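PDB 6T5A: tegument protein UL51 from Human herpesvirus 1, which probably takes part in egress of virus particles from the perinuclear space and in secondary envelopment of cytoplasmic capsids at membranes derived from the trans-Golgi network. Local coordinates for residues R63-T68 with A111-M116; H70-N75 with R104-C109; E77-H82 with A96-K101. The protein carries 1 engineered substitution. All coordinates share one frame; numbering follows the deposited sequence.

All three contacts join the same two elements, helix 63-82 and helix 94-117, and follow each other along one antiparallel hairpin. Contact 1 lies nearest the centre of the chain, contact 2 about 10 Å further out and contact 3 another 11 Å beyond, centre to centre. Contacts 1 and 2 are partly buried and touch each other, with Thr-68 CG2 3.6 Å from Cys-109 SG; contact 3 is a surface contact. The chemistry shifts accordingly: branched aliphatic side chains and a threonine methyl in contact 1, cysteine sulfur against alanine and leucine in contact 2, and a lone leucine between histidine and glutamine in contact 3. No hydrogen bond spans any of them.

Contact 1 of 3, residues R63-T68 with A111-M116; sequences RALART and ATILQM
Thr-112 meets Leu-65 with its methyl group: CG2 lies 3.8 Å from Leu-65 CD1 and 4.1 Å from Leu-65 CD2, so both prongs of the leucine fork rest on one methyl, the two side chains crossing at about a right angle. That methyl stands anti to the backbone N, which leaves OG1 beside the N, where it hydrogen-bonds to Thr-108 O one turn earlier. Ile-113 comes next and lies alongside Leu-65, the two side chains sliding past each other in opposite directions, with Ile-113 CG1 3.7 Å from Leu-65 CB. The extended arm of Ile-113 (chi2 163°) brings its CD1 to the backbone of the facing helix, 4.0 Å from Ala-66 N. These are two antiparallel arms of a helical hairpin, consistent with the ESCRT-III-like fold of UL51; the local axes approach to 10.1 Å at 144°. Ile-113 and Leu-114 also pack on apolar side chains from a chain of another protein, while Arg-63 of the facing segment makes a cation-pi contact with an aromatic side chain of that partner. Met-116, at the end of the segment, packs on Arg-58 and Leu-59 of helix 46-61.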
loop_
_atom_site.group_PDB
_atom_site.type_symbol
_atom_site.label_atom_id
_atom_site.label_comp_id
_atom_site.label_asym_id
_atom_site.label_seq_id
_atom_site.Cartn_x
_atom_site.Cartn_y
_atom_site.Cartn_z
ATOM N N ARG A 63 19.788 8.624 -36.623
ATOM C CA ARG A 63 20.370 9.968 -36.781
ATOM C C ARG A 63 21.022 10.085 -38.159
ATOM O O ARG A 63 20.916 11.134 -38.774
ATOM C CB ARG A 63 21.397 10.284 -35.698
ATOM C CG ARG A 63 20.799 10.487 -34.306
ATOM C CD ARG A 63 21.942 10.573 -33.321
ATOM N NE ARG A 63 21.489 10.805 -31.948
ATOM C CZ ARG A 63 22.314 11.051 -30.940
ATOM N NH1 ARG A 63 23.624 11.104 -31.144
ATOM N NH2 ARG A 63 21.839 11.257 -29.725
ATOM N N ALA A 64 21.625 8.983 -38.670
ATOM C CA ALA A 64 22.251 8.922 -39.999
ATOM C C ALA A 64 21.254 9.278 -41.108
ATOM O O ALA A 64 21.620 10.006 -42.039
ATOM C CB ALA A 64 22.840 7.541 -40.248
ATOM N N LEU A 65 19.995 8.800 -40.982
ATOM C CA LEU A 65 18.908 9.068 -41.928
ATOM C C LEU A 65 18.451 10.517 -41.878
ATOM O O LEU A 65 18.197 11.107 -42.929
ATOM C CB LEU A 65 17.700 8.138 -41.661
ATOM C CG LEU A 65 17.930 6.637 -41.874
ATOM C CD1 LEU A 65 16.876 5.837 -41.134
ATOM C CD2 LEU A 65 17.958 6.275 -43.368
ATOM N N ALA A 66 18.308 11.080 -40.658
ATOM C CA ALA A 66 17.891 12.476 -40.478
ATOM C C ALA A 66 18.998 13.424 -41.026
ATOM O O ALA A 66 18.693 14.423 -41.670
ATOM C CB ALA A 66 17.625 12.756 -39.005
ATOM N N ARG A 67 20.277 13.077 -40.790
ATOM C CA ARG A 67 21.426 13.836 -41.286
ATOM C C ARG A 67 21.481 13.789 -42.836
ATOM O O ARG A 67 21.735 14.814 -43.464
ATOM C CB ARG A 67 22.725 13.269 -40.701
ATOM C CG ARG A 67 22.954 13.625 -39.236
ATOM C CD ARG A 67 23.881 12.611 -38.612
ATOM N NE ARG A 67 24.113 12.867 -37.182
ATOM C CZ ARG A 67 24.699 12.002 -36.361
ATOM N NH1 ARG A 67 25.105 10.825 -36.808
ATOM N NH2 ARG A 67 24.880 12.310 -35.084
ATOM N N THR A 68 21.228 12.608 -43.435
ATOM C CA THR A 68 21.239 12.422 -44.890
ATOM C C THR A 68 20.110 13.221 -45.541
ATOM O O THR A 68 20.341 13.906 -46.539
ATOM C CB THR A 68 21.264 10.939 -45.269
ATOM O OG1 THR A 68 22.400 10.338 -44.639
ATOM C CG2 THR A 68 21.357 10.721 -46.789
ATOM N N ALA A 111 11.004 7.835 -46.292
ATOM C CA ALA A 111 10.293 6.549 -46.294
ATOM C C ALA A 111 10.808 5.596 -45.202
ATOM O O ALA A 111 9.996 4.967 -44.527
ATOM C CB ALA A 111 10.392 5.883 -47.662
ATOM N N THR A 112 12.147 5.505 -45.019
ATOM C CA THR A 112 12.778 4.650 -44.002
ATOM C C THR A 112 12.465 5.138 -42.579
ATOM O O THR A 112 12.224 4.314 -41.689
ATOM C CB THR A 112 14.279 4.500 -44.281
ATOM O OG1 THR A 112 14.441 4.134 -45.646
ATOM C CG2 THR A 112 14.948 3.449 -43.395
ATOM N N ILE A 113 12.479 6.474 -42.367
ATOM C CA ILE A 113 12.170 7.088 -41.072
ATOM C C ILE A 113 10.699 6.822 -40.733
ATOM O O ILE A 113 10.405 6.411 -39.609
ATOM C CB ILE A 113 12.526 8.606 -41.043
ATOM C CG1 ILE A 113 14.052 8.816 -41.175
ATOM C CG2 ILE A 113 11.961 9.300 -39.781
ATOM C CD1 ILE A 113 14.496 10.239 -41.564
ATOM N N LEU A 114 9.791 7.007 -41.715
ATOM C CA LEU A 114 8.356 6.771 -41.523
ATOM C C LEU A 114 8.034 5.321 -41.178
ATOM O O LEU A 114 7.143 5.091 -40.365
ATOM C CB LEU A 114 7.533 7.222 -42.734
ATOM C CG LEU A 114 7.460 8.733 -42.985
ATOM C CD1 LEU A 114 7.028 9.021 -44.421
ATOM C CD2 LEU A 114 6.543 9.416 -41.992
ATOM N N GLN A 115 8.767 4.357 -41.767
ATOM C CA GLN A 115 8.594 2.925 -41.513
ATOM C C GLN A 115 8.968 2.585 -40.064
ATOM O O GLN A 115 8.250 1.822 -39.411
ATOM C CB GLN A 115 9.406 2.098 -42.525
ATOM C CG GLN A 115 9.061 0.609 -42.537
ATOM C CD GLN A 115 9.768 -0.165 -43.628
ATOM O OE1 GLN A 115 10.717 0.309 -44.274
ATOM N NE2 GLN A 115 9.318 -1.389 -43.855
ATOM N N MET A 116 10.062 3.185 -39.551
ATOM C CA MET A 116 10.504 3.015 -38.163
ATOM C C MET A 116 9.482 3.617 -37.180
ATOM O O MET A 116 9.157 2.973 -36.185
ATOM C CB MET A 116 11.901 3.616 -37.956
ATOM C CG MET A 116 12.416 3.492 -36.532
ATOM S SD MET A 116 13.857 4.526 -36.185
ATOM C CE MET A 116 13.173 6.151 -36.418
#

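Contact 2 of 3, residues H70-N75 with R104-C109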
loop_
_atom_site.group_PDB
_atom_site.type_symbol
_atom_site.label_atom_id
_atom_site.label_comp_id
_atom_site.label_asym_id
_atom_site.label_seq_id
_atom_site.Cartn_x
_atom_site.Cartn_y
_atom_site.Cartn_z
ATOM N N HIS A 70 18.699 15.911 -44.274
ATOM C CA HIS A 70 19.128 17.298 -44.144
ATOM C C HIS A 70 20.141 17.694 -45.234
ATOM O O HIS A 70 20.007 18.772 -45.809
ATOM C CB HIS A 70 19.684 17.556 -42.739
ATOM C CG HIS A 70 20.206 18.945 -42.530
ATOM N ND1 HIS A 70 19.363 20.045 -42.533
ATOM C CD2 HIS A 70 21.468 19.362 -42.286
ATOM C CE1 HIS A 70 20.137 21.090 -42.292
ATOM N NE2 HIS A 70 21.410 20.726 -42.131
ATOM N N ALA A 71 21.132 16.823 -45.536
ATOM C CA ALA A 71 22.116 17.104 -46.587
ATOM C C ALA A 71 21.439 17.274 -47.958
ATOM O O ALA A 71 21.803 18.188 -48.719
ATOM C CB ALA A 71 23.169 16.008 -46.640
ATOM N N CYS A 72 20.420 16.428 -48.249
ATOM C CA CYS A 72 19.630 16.520 -49.485
ATOM C C CYS A 72 18.948 17.850 -49.558
ATOM O O CYS A 72 18.943 18.459 -50.627
ATOM C CB CYS A 72 18.611 15.386 -49.593
ATOM S SG CYS A 72 19.357 13.763 -49.819
ATOM N N MET A 73 18.351 18.290 -48.437
ATOM C CA MET A 73 17.599 19.550 -48.384
ATOM C C MET A 73 18.535 20.760 -48.544
ATOM O O MET A 73 18.175 21.709 -49.226
ATOM C CB MET A 73 16.739 19.641 -47.103
ATOM C CG MET A 73 15.683 18.530 -46.977
ATOM S SD MET A 73 14.672 18.227 -48.477
ATOM C CE MET A 73 13.747 19.681 -48.515
ATOM N N VAL A 74 19.752 20.703 -47.958
ATOM C CA VAL A 74 20.754 21.778 -48.131
ATOM C C VAL A 74 21.157 21.819 -49.616
ATOM O O VAL A 74 21.214 22.904 -50.203
ATOM C CB VAL A 74 21.980 21.608 -47.199
ATOM C CG1 VAL A 74 23.128 22.543 -47.603
ATOM C CG2 VAL A 74 21.589 21.817 -45.731
ATOM N N ASN A 75 21.404 20.639 -50.225
ATOM C CA ASN A 75 21.767 20.574 -51.648
ATOM C C ASN A 75 20.670 21.142 -52.523
ATOM O O ASN A 75 20.981 21.854 -53.460
ATOM C CB ASN A 75 22.160 19.163 -52.087
ATOM C CG ASN A 75 23.501 18.717 -51.567
ATOM O OD1 ASN A 75 24.290 19.502 -51.063
ATOM N ND2 ASN A 75 23.790 17.434 -51.672
ATOM N N ARG A 104 14.841 12.388 -54.820
ATOM C CA ARG A 104 14.670 10.936 -54.680
ATOM C C ARG A 104 15.385 10.375 -53.441
ATOM O O ARG A 104 14.815 9.523 -52.749
ATOM C CB ARG A 104 15.105 10.187 -55.948
ATOM C CG ARG A 104 14.140 10.383 -57.111
ATOM C CD ARG A 104 14.598 9.640 -58.356
ATOM N NE ARG A 104 13.745 9.948 -59.506
ATOM C CZ ARG A 104 12.622 9.304 -59.805
ATOM N NH1 ARG A 104 12.207 8.291 -59.051
ATOM N NH2 ARG A 104 11.906 9.663 -60.862
ATOM N N LEU A 105 16.622 10.837 -53.163
ATOM C CA LEU A 105 17.357 10.363 -51.992
ATOM C C LEU A 105 16.670 10.824 -50.701
ATOM O O LEU A 105 16.520 10.012 -49.784
ATOM C CB LEU A 105 18.857 10.734 -52.042
ATOM C CG LEU A 105 19.767 10.224 -50.874
ATOM C CD1 LEU A 105 19.748 8.687 -50.732
ATOM C CD2 LEU A 105 21.200 10.710 -51.038
ATOM N N ALA A 106 16.185 12.093 -50.656
ATOM C CA ALA A 106 15.449 12.628 -49.504
ATOM C C ALA A 106 14.164 11.810 -49.285
ATOM O O ALA A 106 13.868 11.444 -48.148
ATOM C CB ALA A 106 15.117 14.097 -49.713
ATOM N N ASP A 107 13.437 11.473 -50.383
ATOM C CA ASP A 107 12.224 10.649 -50.314
ATOM C C ASP A 107 12.517 9.271 -49.717
ATOM O O ASP A 107 11.751 8.800 -48.882
ATOM C CB ASP A 107 11.574 10.502 -51.711
ATOM C CG ASP A 107 10.838 11.733 -52.225
ATOM O OD1 ASP A 107 10.653 12.692 -51.440
ATOM O OD2 ASP A 107 10.450 11.738 -53.411
ATOM N N THR A 108 13.647 8.649 -50.116
ATOM C CA THR A 108 14.089 7.342 -49.603
ATOM C C THR A 108 14.366 7.414 -48.089
ATOM O O THR A 108 13.920 6.535 -47.347
ATOM C CB THR A 108 15.273 6.825 -50.436
ATOM O OG1 THR A 108 14.831 6.710 -51.786
ATOM C CG2 THR A 108 15.779 5.473 -49.974
ATOM N N CYS A 109 15.058 8.485 -47.635
ATOM C CA CYS A 109 15.359 8.719 -46.218
ATOM C C CYS A 109 14.087 8.872 -45.437
ATOM O O CYS A 109 13.949 8.272 -44.376
ATOM C CB CYS A 109 16.254 9.942 -46.045
ATOM S SG CYS A 109 17.940 9.697 -46.627
#
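Cys-72 and Ala-106 face each other where the two helices come close: Cys-72 CB lies 3.7 Å from Ala-106 CB, and Cys-72 CA only 5.7 Å from Ala-106 CA. The small side chains allow a local axis separation of 8.9 Å in this antiparallel helical hairpin, at an angle of 154°. With SG anti to its own carbonyl carbon (chi1 -68°), Cys-72 leans across to the other helix: the sulfur sits 3.7 Å from Leu-105 CG and is nearly as close to the CB and CD2 of that leucine, so one buried atom is hugged by the inner half of the branched chain. Cys-72 SG also stands 3.7 Å from Ala-106 N. Packing is looser on the flank of Met-73, whose SD is 4.3 Å from Ala-106 CB in a partly exposed position. Solvent also reaches Leu-105, and beyond it the exposed Arg-104 forms a salt bridge through NE with Asp-100 on its own helix. The His-70 ring meets an aromatic side chain of another protein's chain. Along the hairpin, Thr-68 and Tyr-69 of helix 63-82 extend the packing, both touching Cys-109 of helix 94-117.

Contact 3 of 3, residues E77-H82 with A96-K101; sequences ERLARH and AAHQDK
The imidazole of His-98 meets Leu-79 obliquely, with the methyl CD2 approaching the ring, yet the nearest touch falls at the root of the side chain: Leu-79 CD2 is 3.8 Å from His-98 CB. This is the distal part of an antiparallel helical hairpin, close to the connection between helix 63-82 and helix 94-117, and no other protein chain of the assembly covers it. A second imidazole, that of His-82, lies on the opposite segment and is engaged at its edge, where Arg-78 O sits in the ring plane and accepts a hydrogen bond from His-82 ND1 at 2.8 Å. That bond is bent, with 149° at the hydrogen, and Arg-78 O also takes the backbone N-H of His-82; the pair of bonds ties the ring back onto the preceding turn. The guanidinium of Arg-81 is joined to Glu-77 by a long salt bridge, with OE2 well out of its plane, so charge attraction rather than a directed N-H links them. Leu-79 alone crosses from the first helix. Its CG stands beside the backbone N (chi1 -73°), which sends both methyls across to the facing helix, at about a right angle to the side chain of His-98. Gln-99 flanks the same leucine with its aliphatic part, and its chain runs on extended past CG. Leu-79 CD1 is 4.0 Å from Gln-99 CG and 3.9 Å from the Gln-99 backbone N.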
loop_
_atom_site.group_PDB
_atom_site.type_symbol
_atom_site.label_atom_id
_atom_site.label_comp_id
_atom_site.label_asym_id
_atom_site.label_seq_id
_atom_site.Cartn_x
_atom_site.Cartn_y
_atom_site.Cartn_z
ATOM N N GLU A 77 18.517 23.529 -51.616
ATOM C CA GLU A 77 18.580 24.981 -51.406
ATOM C C GLU A 77 19.742 25.585 -52.212
ATOM O O GLU A 77 19.564 26.629 -52.842
ATOM C CB GLU A 77 18.729 25.309 -49.914
ATOM C CG GLU A 77 18.673 26.802 -49.649
ATOM C CD GLU A 77 19.124 27.213 -48.264
ATOM O OE1 GLU A 77 18.441 26.854 -47.281
ATOM O OE2 GLU A 77 20.159 27.909 -48.168
ATOM N N ARG A 78 20.918 24.912 -52.221
ATOM C CA ARG A 78 22.094 25.366 -52.976
ATOM C C ARG A 78 21.808 25.394 -54.488
ATOM O O ARG A 78 22.232 26.330 -55.180
ATOM C CB ARG A 78 23.315 24.485 -52.678
ATOM C CG ARG A 78 23.946 24.784 -51.325
ATOM C CD ARG A 78 25.001 23.767 -50.926
ATOM N NE ARG A 78 25.678 24.210 -49.703
ATOM C CZ ARG A 78 26.723 23.609 -49.147
ATOM N NH1 ARG A 78 27.218 22.495 -49.674
ATOM N NH2 ARG A 78 27.273 24.105 -48.051
ATOM N N LEU A 79 21.072 24.383 -54.987
ATOM C CA LEU A 79 20.705 24.288 -56.401
ATOM C C LEU A 79 19.726 25.390 -56.802
ATOM O O LEU A 79 19.868 25.965 -57.887
ATOM C CB LEU A 79 20.128 22.904 -56.735
ATOM C CG LEU A 79 21.145 21.744 -56.779
ATOM C CD1 LEU A 79 20.462 20.387 -56.537
ATOM C CD2 LEU A 79 21.957 21.750 -58.088
ATOM N N ALA A 80 18.756 25.700 -55.917
ATOM C CA ALA A 80 17.746 26.737 -56.161
ATOM C C ALA A 80 18.331 28.156 -56.077
ATOM O O ALA A 80 17.939 29.012 -56.863
ATOM C CB ALA A 80 16.578 26.573 -55.200
ATOM N N ARG A 81 19.273 28.397 -55.146
ATOM C CA ARG A 81 19.902 29.704 -54.938
ATOM C C ARG A 81 20.916 30.079 -56.021
ATOM O O ARG A 81 20.947 31.237 -56.434
ATOM C CB ARG A 81 20.550 29.792 -53.547
ATOM C CG ARG A 81 19.576 30.162 -52.427
ATOM C CD ARG A 81 20.173 29.991 -51.035
ATOM N NE ARG A 81 21.339 30.848 -50.796
ATOM C CZ ARG A 81 21.555 31.533 -49.678
ATOM N NH1 ARG A 81 20.680 31.482 -48.680
ATOM N NH2 ARG A 81 22.642 32.282 -49.551
ATOM N N HIS A 82 21.748 29.121 -56.463
ATOM C CA HIS A 82 22.789 29.350 -57.475
ATOM C C HIS A 82 22.267 29.463 -58.910
ATOM O O HIS A 82 23.019 29.890 -59.794
ATOM C CB HIS A 82 23.887 28.277 -57.379
ATOM C CG HIS A 82 24.798 28.476 -56.212
ATOM N ND1 HIS A 82 24.467 28.010 -54.948
ATOM C CD2 HIS A 82 25.989 29.116 -56.146
ATOM C CE1 HIS A 82 25.467 28.372 -54.159
ATOM N NE2 HIS A 82 26.407 29.041 -54.834
ATOM N N ALA A 96 17.896 20.499 -63.185
ATOM C CA ALA A 96 16.732 19.639 -62.950
ATOM C C ALA A 96 17.129 18.187 -62.669
ATOM O O ALA A 96 16.536 17.576 -61.786
ATOM C CB ALA A 96 15.762 19.712 -64.119
ATOM N N ALA A 97 18.164 17.654 -63.373
ATOM C CA ALA A 97 18.655 16.289 -63.139
ATOM C C ALA A 97 19.237 16.161 -61.725
ATOM O O ALA A 97 18.947 15.181 -61.054
ATOM C CB ALA A 97 19.693 15.900 -64.176
ATOM N N HIS A 98 19.996 17.170 -61.258
ATOM C CA HIS A 98 20.566 17.202 -59.900
ATOM C C HIS A 98 19.461 17.271 -58.851
ATOM O O HIS A 98 19.512 16.528 -57.882
ATOM C CB HIS A 98 21.527 18.384 -59.726
ATOM C CG HIS A 98 22.838 18.200 -60.414
ATOM N ND1 HIS A 98 23.748 17.232 -60.000
ATOM C CD2 HIS A 98 23.374 18.894 -61.445
ATOM C CE1 HIS A 98 24.788 17.349 -60.812
ATOM N NE2 HIS A 98 24.607 18.335 -61.700
ATOM N N GLN A 99 18.452 18.154 -59.061
ATOM C CA GLN A 99 17.308 18.302 -58.166
ATOM C C GLN A 99 16.539 16.992 -58.036
ATOM O O GLN A 99 16.191 16.620 -56.916
ATOM C CB GLN A 99 16.373 19.427 -58.626
ATOM C CG GLN A 99 16.979 20.824 -58.486
ATOM C CD GLN A 99 16.098 21.876 -59.124
ATOM O OE1 GLN A 99 15.451 21.650 -60.154
ATOM N NE2 GLN A 99 16.058 23.060 -58.538
ATOM N N ASP A 100 16.329 16.266 -59.158
ATOM C CA ASP A 100 15.637 14.969 -59.150
ATOM C C ASP A 100 16.370 13.946 -58.282
ATOM O O ASP A 100 15.727 13.239 -57.521
ATOM C CB ASP A 100 15.416 14.428 -60.578
ATOM C CG ASP A 100 14.720 13.072 -60.599
ATOM O OD1 ASP A 100 13.481 13.036 -60.440
ATOM O OD2 ASP A 100 15.421 12.045 -60.739
ATOM N N LYS A 101 17.712 13.887 -58.384
ATOM C CA LYS A 101 18.552 12.973 -57.608
ATOM C C LYS A 101 18.445 13.262 -56.096
ATOM O O LYS A 101 18.331 12.329 -55.300
ATOM C CB LYS A 101 20.010 13.076 -58.077
ATOM C CG LYS A 101 20.945 12.024 -57.481
ATOM C CD LYS A 101 22.391 12.234 -57.942
ATOM C CE LYS A 101 23.352 11.189 -57.410
ATOM N NZ LYS A 101 23.646 11.368 -55.961
#